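Local coordinates for protein 2,3-bisphosphoglycerate-independent phosphoglycerate mutase (Pyrococcus horikoshii, PDB 2ZKT) that probably catalyses the interconversion of 2-phosphoglycerate and 3-phosphoglycerate in glycolysis, as a metal-binding mutase that needs no 2,3-bisphosphoglycerate, at residues 56-59 / 60-64; 248-252 / 253-257. One frame throughout, in Å; residues are numbered along the deposited sequence.

Contact 1 of 2, residues 56-59 / 60-64. With ZN (zinc ion), chain G.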
# COMPACT_ATOMS: atom_id res chain seq x y z
N GLN B 56 -22.70 -15.62 -2.49
CA GLN B 56 -23.80 -15.13 -1.66
C GLN B 56 -23.41 -13.95 -0.75
O GLN B 56 -22.68 -14.12 0.23
CB GLN B 56 -24.35 -16.27 -0.80
CG GLN B 56 -25.43 -15.84 0.19
CD GLN B 56 -26.64 -15.21 -0.48
OE1 GLN B 56 -27.39 -15.88 -1.19
NE2 GLN B 56 -26.83 -13.91 -0.26
N PRO B 57 -23.90 -12.73 -1.07
CA PRO B 57 -23.56 -11.57 -0.23
C PRO B 57 -24.15 -11.73 1.17
O PRO B 57 -25.29 -12.19 1.34
CB PRO B 57 -24.21 -10.39 -0.97
CG PRO B 57 -24.33 -10.87 -2.39
CD PRO B 57 -24.74 -12.33 -2.22
N ALA B 58 -23.37 -11.35 2.18
CA ALA B 58 -23.80 -11.43 3.57
C ALA B 58 -23.94 -10.04 4.17
O ALA B 58 -23.10 -9.16 3.93
CB ALA B 58 -22.78 -12.23 4.37
N GLY B 59 -25.01 -9.84 4.95
CA GLY B 59 -25.19 -8.57 5.63
C GLY B 59 -24.11 -8.57 6.72
O GLY B 59 -23.55 -9.63 7.03
N SER B 60 -23.81 -7.41 7.30
CA SER B 60 -22.77 -7.35 8.32
C SER B 60 -23.03 -8.25 9.54
O SER B 60 -22.09 -8.84 10.09
CB SER B 60 -22.59 -5.90 8.80
OG SER B 60 -21.25 -5.65 9.18
N ASP B 61 -24.29 -8.37 9.96
CA ASP B 61 -24.63 -9.19 11.13
C ASP B 61 -24.46 -10.70 10.88
O ASP B 61 -23.82 -11.39 11.68
CB ASP B 61 -26.07 -8.88 11.59
CG ASP B 61 -27.09 -8.92 10.45
OD1 ASP B 61 -26.68 -9.09 9.28
OD2 ASP B 61 -28.31 -8.78 10.74
N THR B 62 -25.02 -11.20 9.78
CA THR B 62 -24.91 -12.63 9.43
C THR B 62 -23.45 -13.03 9.12
O THR B 62 -23.04 -14.18 9.37
CB THR B 62 -25.80 -12.97 8.18
OG1 THR B 62 -25.38 -12.18 7.05
CG2 THR B 62 -27.28 -12.70 8.48
N ALA B 63 -22.66 -12.09 8.58
CA ALA B 63 -21.26 -12.36 8.25
C ALA B 63 -20.45 -12.57 9.53
O ALA B 63 -19.54 -13.40 9.57
CB ALA B 63 -20.66 -11.20 7.43
N HIS B 64 -20.79 -11.80 10.57
CA HIS B 64 -20.06 -11.90 11.83
C HIS B 64 -20.47 -13.13 12.66
O HIS B 64 -19.69 -13.68 13.42
CB HIS B 64 -20.26 -10.61 12.63
CG HIS B 64 -19.24 -9.57 12.23
ND1 HIS B 64 -19.49 -8.55 11.36
CD2 HIS B 64 -17.90 -9.46 12.65
CE1 HIS B 64 -18.34 -7.84 11.28
NE2 HIS B 64 -17.37 -8.36 12.05
ZN ZN G . -19.42 -5.42 7.38
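Thr-62 meets Gly-59 because its first torsion (chi1 59°) sets OG1 between its own backbone N and carbonyl carbon, pointing back along the chain. From there Thr-62 OG1 donates to Gly-59 O at 3.1 Å, 33° off the carbonyl plane. Ala-63 N makes the first-turn helical bond to Gly-59 O at 3.0 Å, so two donors grip the carbonyl of the N-cap residue. Asp-61 has a similar torsion (chi1 51°), which folds OD1 over its own peptide to take Thr-62 N at 2.7 Å, from above the carboxylate plane; an acidic group probably suits a first turn whose N-H groups lack helical acceptors. Two small, buried side chains let the chain turn closely, Ala-58 CB meeting Ala-63 CB at 3.9 Å. One turn on, His-64 ND1 donates to Ser-60 O at 2.9 Å, close to the ring plane, which restrains the imidazole; His-64 N reaches the same oxygen from the opposite face of its plane. Ser-60 OG binds a zinc ion at 2.6 Å, a site completed by Asp-13, Asp-346 and His-347. Asp-61 OD2 is hydrogen-bonded to Tyr-76 OH, while Ala-58 O accepts from His-356, a ligand of the other zinc. The bend thus leads from the loop after strand 45-50 into helix 60-67, whose Asp-61 and His-64 side chains pack on helix 253-261.

Contact 2 of 2, residues 248-252 / 253-257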
# COMPACT_ATOMS: atom_id res chain seq x y z
N GLY B 248 -13.54 -8.07 22.88
CA GLY B 248 -13.50 -7.46 21.56
C GLY B 248 -13.39 -5.94 21.55
O GLY B 248 -14.01 -5.25 22.37
N VAL B 249 -12.58 -5.42 20.64
CA VAL B 249 -12.41 -3.97 20.49
C VAL B 249 -13.31 -3.61 19.31
O VAL B 249 -12.97 -3.88 18.15
CB VAL B 249 -10.94 -3.61 20.15
CG1 VAL B 249 -10.82 -2.12 19.88
CG2 VAL B 249 -10.04 -4.02 21.30
N ILE B 250 -14.45 -2.99 19.59
CA ILE B 250 -15.40 -2.67 18.53
C ILE B 250 -16.06 -1.31 18.71
O ILE B 250 -16.29 -0.87 19.84
CB ILE B 250 -16.50 -3.74 18.49
CG1 ILE B 250 -15.86 -5.14 18.60
CG2 ILE B 250 -17.35 -3.58 17.23
CD1 ILE B 250 -16.85 -6.26 18.80
N ALA B 251 -16.37 -0.65 17.60
CA ALA B 251 -17.02 0.66 17.65
C ALA B 251 -18.45 0.61 17.09
O ALA B 251 -19.41 1.03 17.75
CB ALA B 251 -16.18 1.71 16.89
N VAL B 252 -18.60 0.08 15.87
CA VAL B 252 -19.92 -0.00 15.24
C VAL B 252 -20.92 -0.79 16.10
O VAL B 252 -20.62 -1.89 16.57
CB VAL B 252 -19.84 -0.66 13.85
CG1 VAL B 252 -21.15 -0.45 13.09
CG2 VAL B 252 -18.68 -0.07 13.08
N ALA B 253 -22.10 -0.20 16.28
CA ALA B 253 -23.17 -0.78 17.09
C ALA B 253 -23.55 -2.23 16.73
O ALA B 253 -23.54 -3.12 17.58
CB ALA B 253 -24.41 0.12 17.03
N LEU B 254 -23.91 -2.44 15.46
CA LEU B 254 -24.34 -3.76 15.00
C LEU B 254 -23.35 -4.89 15.29
O LEU B 254 -23.75 -6.00 15.64
CB LEU B 254 -24.65 -3.71 13.50
CG LEU B 254 -25.23 -5.00 12.91
CD1 LEU B 254 -26.45 -5.45 13.71
CD2 LEU B 254 -25.61 -4.76 11.45
N VAL B 255 -22.05 -4.62 15.15
CA VAL B 255 -21.06 -5.65 15.40
C VAL B 255 -20.83 -5.87 16.89
O VAL B 255 -20.57 -7.00 17.33
CB VAL B 255 -19.72 -5.32 14.68
CG1 VAL B 255 -18.65 -6.38 15.02
CG2 VAL B 255 -19.94 -5.28 13.17
N LYS B 256 -20.95 -4.79 17.68
CA LYS B 256 -20.79 -4.90 19.13
C LYS B 256 -21.94 -5.79 19.63
O LYS B 256 -21.77 -6.59 20.56
CB LYS B 256 -20.89 -3.53 19.79
CG LYS B 256 -19.82 -2.53 19.37
CD LYS B 256 -20.12 -1.16 19.94
CE LYS B 256 -20.23 -1.20 21.46
NZ LYS B 256 -20.66 0.11 22.02
N GLY B 257 -23.10 -5.63 18.98
CA GLY B 257 -24.29 -6.39 19.35
C GLY B 257 -24.12 -7.89 19.13
O GLY B 257 -24.39 -8.70 20.02
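Ile-250 and Lys-256 lie against each other where strand 246-249 gives way to helix 253-261, their side chains sliding past in opposite directions with Ile-250 CG2 3.4 Å from Lys-256 CG. Ile-250 CG2 also touches Val-255 CG1 at 3.8 Å, and here the two branched side chains cross at about a right angle. The methyl is brought to both partners by the isoleucine's first torsion (chi1 -45°), which places CG2 opposite the backbone N. Lysine suits the edge of this cluster because its long methylene chain can serve as an apolar surface. That chain bends at chi3 (57°) and runs beside the turn, with Lys-256 CG 3.0 Å from Val-252 O and Lys-256 CD 3.2 Å from Ala-251 O. Behind these side chains stands the backbone of the first helical turn, where Val-252, the N-cap residue, offers its O to Lys-256 N at 3.1 Å. Farther out, Phe-298 of strand 296-301 touches both Ile-250 and Val-255, and Ile-250 O accepts from Thr-268 OG1. The turn is the first connection of a beta-alpha-beta unit that continues to strand 265-267. Chemically, one conventional hydrogen bond, Lys-256 N to Val-252 O, joins the two sides, while the lysine methylenes press on two carbonyl oxygens; carbons leading to a charged amine are probably slightly polarised and so tolerate such close oxygens.

Overall arrangement
Contacts 1 and 2 both mark the entry into a helix, and their centres lie 15 Å apart in the metalloenzyme fold, contact 1 coming first along the chain. Their helices pack together: His-64 CE1 meets Val-255 CG2 at 3.6 Å, and Asp-61 CB meets Leu-254 CD1 at 4.0 Å. Beside this seam lies the metal centre. Residues 60-64 supply a zinc ligand, Ser-60, whose OG is 4.2 Å from Val-255 CG2, and the side chain of Val-255 comes within about 6 Å of that same zinc ion, consistent with an apolar second shell. The Ser-60 side chain also lies about 6 Å from the second zinc, whose ligand His-356 reaches Ala-58.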